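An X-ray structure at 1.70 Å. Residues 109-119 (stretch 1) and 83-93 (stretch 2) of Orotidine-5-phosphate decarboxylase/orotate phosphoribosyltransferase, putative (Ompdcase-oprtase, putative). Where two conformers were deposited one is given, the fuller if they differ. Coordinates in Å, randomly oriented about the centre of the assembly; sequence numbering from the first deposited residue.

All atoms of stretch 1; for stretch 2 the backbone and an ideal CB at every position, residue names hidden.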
# COMPACT_ATOMS: atom_id res chain seq x y z
N THR A 109 9.26 -0.63 -0.61
CA THR A 109 8.71 0.52 0.11
C THR A 109 7.42 0.11 0.81
O THR A 109 6.71 -0.78 0.34
CB THR A 109 8.45 1.72 -0.82
OG1 THR A 109 7.67 1.29 -1.94
CG2 THR A 109 9.77 2.30 -1.31
N ALA A 110 7.12 0.76 1.93
CA ALA A 110 5.97 0.37 2.75
C ALA A 110 5.35 1.55 3.48
O ALA A 110 6.06 2.50 3.83
CB ALA A 110 6.39 -0.70 3.76
N SER A 111 4.04 1.48 3.69
CA SER A 111 3.30 2.49 4.45
C SER A 111 3.42 2.19 5.95
O SER A 111 3.37 1.03 6.35
CB SER A 111 1.82 2.49 4.03
OG SER A 111 1.03 3.19 4.98
N PRO A 112 3.55 3.24 6.78
CA PRO A 112 3.62 3.06 8.23
C PRO A 112 2.27 3.01 8.93
O PRO A 112 2.23 2.76 10.13
CB PRO A 112 4.35 4.32 8.69
CG PRO A 112 3.89 5.36 7.72
CD PRO A 112 3.80 4.64 6.40
N TYR A 113 1.18 3.24 8.19
CA TYR A 113 -0.12 3.52 8.84
C TYR A 113 -0.64 2.43 9.79
O TYR A 113 -1.25 2.76 10.82
CB TYR A 113 -1.21 3.94 7.84
CG TYR A 113 -2.42 4.52 8.55
CD1 TYR A 113 -3.59 3.77 8.72
CD2 TYR A 113 -2.38 5.81 9.09
CE1 TYR A 113 -4.69 4.30 9.40
CE2 TYR A 113 -3.48 6.35 9.76
CZ TYR A 113 -4.62 5.59 9.91
OH TYR A 113 -5.69 6.13 10.59
N MET A 114 -0.40 1.17 9.47
CA MET A 114 -0.88 0.07 10.31
C MET A 114 0.13 -0.33 11.40
O MET A 114 -0.11 -1.28 12.16
CB MET A 114 -1.31 -1.12 9.46
CG MET A 114 -2.54 -0.82 8.61
SD MET A 114 -2.99 -2.15 7.50
CE MET A 114 -3.63 -3.37 8.65
N GLY A 115 1.25 0.38 11.47
CA GLY A 115 2.18 0.24 12.59
C GLY A 115 3.10 -0.96 12.58
O GLY A 115 3.23 -1.64 11.56
N SER A 116 3.73 -1.23 13.72
CA SER A 116 4.84 -2.20 13.81
C SER A 116 4.57 -3.59 13.25
O SER A 116 5.38 -4.10 12.48
CB SER A 116 5.35 -2.31 15.25
OG SER A 116 4.34 -2.83 16.10
N ASP A 117 3.46 -4.21 13.62
CA ASP A 117 3.17 -5.59 13.16
C ASP A 117 2.78 -5.68 11.68
O ASP A 117 2.76 -6.78 11.11
CB ASP A 117 2.17 -6.31 14.07
CG ASP A 117 0.91 -5.50 14.33
OD1 ASP A 117 0.03 -6.00 15.07
OD2 ASP A 117 0.80 -4.37 13.82
N SER A 118 2.47 -4.54 11.07
CA SER A 118 2.25 -4.49 9.63
C SER A 118 3.58 -4.35 8.87
O SER A 118 3.64 -4.58 7.66
CB SER A 118 1.31 -3.34 9.26
OG SER A 118 1.94 -2.08 9.37
N LEU A 119 4.63 -3.97 9.60
CA LEU A 119 5.96 -3.81 9.01
C LEU A 119 6.89 -4.99 9.29
O LEU A 119 7.74 -5.32 8.46
CB LEU A 119 6.59 -2.50 9.50
CG LEU A 119 5.89 -1.21 9.05
CD1 LEU A 119 6.46 -0.00 9.80
CD2 LEU A 119 5.99 -1.02 7.54
N UNK A 83 6.57 -0.46 -4.15
CA UNK A 83 5.25 -1.08 -4.08
C UNK A 83 4.36 -0.46 -3.00
O UNK A 83 3.14 -0.65 -3.02
CB UNK A 83 5.40 -2.58 -3.82
N UNK A 84 4.97 0.28 -2.07
CA UNK A 84 4.28 0.94 -0.96
C UNK A 84 3.19 0.04 -0.35
O UNK A 84 2.01 0.40 -0.29
CB UNK A 84 3.66 2.26 -1.44
N UNK A 85 3.61 -1.14 0.09
CA UNK A 85 2.69 -2.12 0.65
C UNK A 85 2.44 -1.88 2.14
O UNK A 85 3.24 -1.25 2.83
CB UNK A 85 3.24 -3.53 0.43
N UNK A 86 1.32 -2.39 2.63
CA UNK A 86 1.05 -2.33 4.06
C UNK A 86 -0.20 -3.12 4.36
O UNK A 86 -1.28 -2.78 3.89
CB UNK A 86 0.90 -0.88 4.54
N UNK A 87 -0.04 -4.20 5.12
CA UNK A 87 -1.16 -5.03 5.53
C UNK A 87 -0.70 -5.81 6.75
O UNK A 87 0.36 -5.52 7.29
CB UNK A 87 -1.63 -5.96 4.41
N UNK A 88 -1.48 -6.78 7.19
CA UNK A 88 -1.04 -7.56 8.36
C UNK A 88 -0.91 -9.05 8.09
O UNK A 88 -1.31 -9.54 7.04
CB UNK A 88 -2.02 -7.35 9.52
N UNK A 89 -0.31 -9.75 9.06
CA UNK A 89 -0.31 -11.22 9.12
C UNK A 89 0.08 -11.90 7.81
O UNK A 89 1.06 -11.51 7.17
CB UNK A 89 -1.70 -11.71 9.54
N UNK A 90 -0.71 -12.91 7.41
CA UNK A 90 -0.44 -13.70 6.21
C UNK A 90 -0.41 -12.87 4.94
O UNK A 90 0.31 -13.19 4.00
CB UNK A 90 -1.49 -14.80 6.07
N UNK A 91 -1.21 -11.80 4.91
CA UNK A 91 -1.29 -10.93 3.74
C UNK A 91 0.05 -10.22 3.53
O UNK A 91 0.61 -10.27 2.44
CB UNK A 91 -2.42 -9.91 3.90
N UNK A 92 0.54 -9.58 4.58
CA UNK A 92 1.85 -8.92 4.53
C UNK A 92 2.97 -9.93 4.24
O UNK A 92 3.90 -9.62 3.49
CB UNK A 92 2.13 -8.19 5.85
N UNK A 93 2.88 -11.13 4.83
CA UNK A 93 3.83 -12.21 4.53
C UNK A 93 3.86 -12.53 3.05
O UNK A 93 4.93 -12.78 2.49
CB UNK A 93 3.48 -13.47 5.32

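Position 83 opens the segment in a strand, its CA-to-CB bond pointing sideways to stretch 1 and its ideal CB 4.7 Å from Thr 109 O. That spacing sets little demand, and many side chains would suit. The residue is Ala 83; Ala 83 N lies 3.0 Å from Thr 109 OG1.

At position 84 the backbone adopts phi/psi of 41/57, a left-handed conformation that glycine, asparagine or aspartate take most easily but that does not exclude others. CB points away overall, yet its ideal position is 4.2 Å from Thr 109 OG1, so a long chain could leave past the threonine. Lys 84 does so, with Lys 84 CG 3.5 Å from Thr 109 OG1. The backbone makes the firm link: Lys 84 N donates to Thr 109 OG1 at 2.9 Å, a bond indifferent to the side chain.

Position 85 pairs in parallel with Ala 110, and its CB emerges on the same face of the sheet as the methyl of Ala 110. Many side chains could follow. The residue is Arg 85. The main chain joins the strands, with Arg 85 N donating to Thr 109 O at 3.1 Å and Ser 111 N to Arg 85 O at 3.0 Å. The side chain folds back so that Arg 85 NH1 donates to Ala 83 O at 3.0 Å.

The ideal CB at position 86 points toward stretch 1 and would sit 3.5 Å from Ser 111 CB, close but with room for it. A small residue is the natural guess, alanine or serine as well as glycine; the deposited residue is Gly 86.

At position 87, CB points away, leaving the choice open to polar or charged groups. The residue is Asp 87. Its backbone makes the contact, with Asp 87 O 3.1 Å from Ser 118 CB and Asp 87 CA 3.9 Å from Met 114 SD. Asp 87 OD2 accepts from the backbone N of position 88, while OD1 is bonded elsewhere in the structure.

Position 88 offers an apolar neighbour, its ideal CB lying 4.4 Å from Met 114 CE, so valine, leucine, isoleucine or methionine would fit. Ile 88 CG2 lies 3.8 Å from Met 114 CE, while the end of the side chain leads away.

Position 89 has positive phi, which favours glycine, and CB pointing away, so small or polar residues would also do; it is Ala 89. A water bridges Ala 89 N and Asp 117 O. Positions 90, 91 and 93 are out of reach and tolerate polar residues: Asp 90, Thr 91 and Asp 93. Position 92 points toward stretch 1, where a small residue suffices; Ala 92 CB lies 4.3 Å from Ser 118 O.

Stretch 2 83-93: AKRGDIADTAD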
# COMPACT_ATOMS: atom_id res chain seq x y z
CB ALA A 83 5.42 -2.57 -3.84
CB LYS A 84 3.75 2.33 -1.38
CG LYS A 84 4.86 3.29 -1.81
CD LYS A 84 4.33 4.69 -2.14
CE LYS A 84 5.45 5.65 -2.56
NZ LYS A 84 6.05 5.32 -3.90
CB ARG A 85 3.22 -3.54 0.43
CG ARG A 85 3.45 -3.93 -1.04
CD ARG A 85 2.15 -3.92 -1.87
NE ARG A 85 2.27 -4.68 -3.12
CZ ARG A 85 2.11 -4.18 -4.35
NH1 ARG A 85 1.85 -2.89 -4.53
NH2 ARG A 85 2.21 -4.98 -5.40
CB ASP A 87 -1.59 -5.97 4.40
CG ASP A 87 -3.09 -6.27 4.42
OD1 ASP A 87 -3.75 -6.08 3.38
OD2 ASP A 87 -3.61 -6.69 5.47
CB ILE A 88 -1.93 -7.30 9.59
CG1 ILE A 88 -3.42 -7.20 9.22
CG2 ILE A 88 -1.48 -6.02 10.29
CD1 ILE A 88 -4.04 -8.50 8.75
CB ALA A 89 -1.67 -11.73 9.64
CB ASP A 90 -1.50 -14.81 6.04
CG ASP A 90 -1.44 -15.86 7.14
OD1 ASP A 90 -0.55 -15.79 8.03
OD2 ASP A 90 -2.30 -16.77 7.12
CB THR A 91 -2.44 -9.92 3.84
OG1 THR A 91 -3.66 -10.63 4.11
CG2 THR A 91 -2.58 -9.13 2.55
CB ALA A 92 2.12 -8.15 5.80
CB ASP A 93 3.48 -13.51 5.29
CG ASP A 93 3.81 -13.45 6.77
OD1 ASP A 93 4.65 -12.63 7.20
OD2 ASP A 93 3.22 -14.27 7.51
O HOH W 1 1.36 -9.07 11.25
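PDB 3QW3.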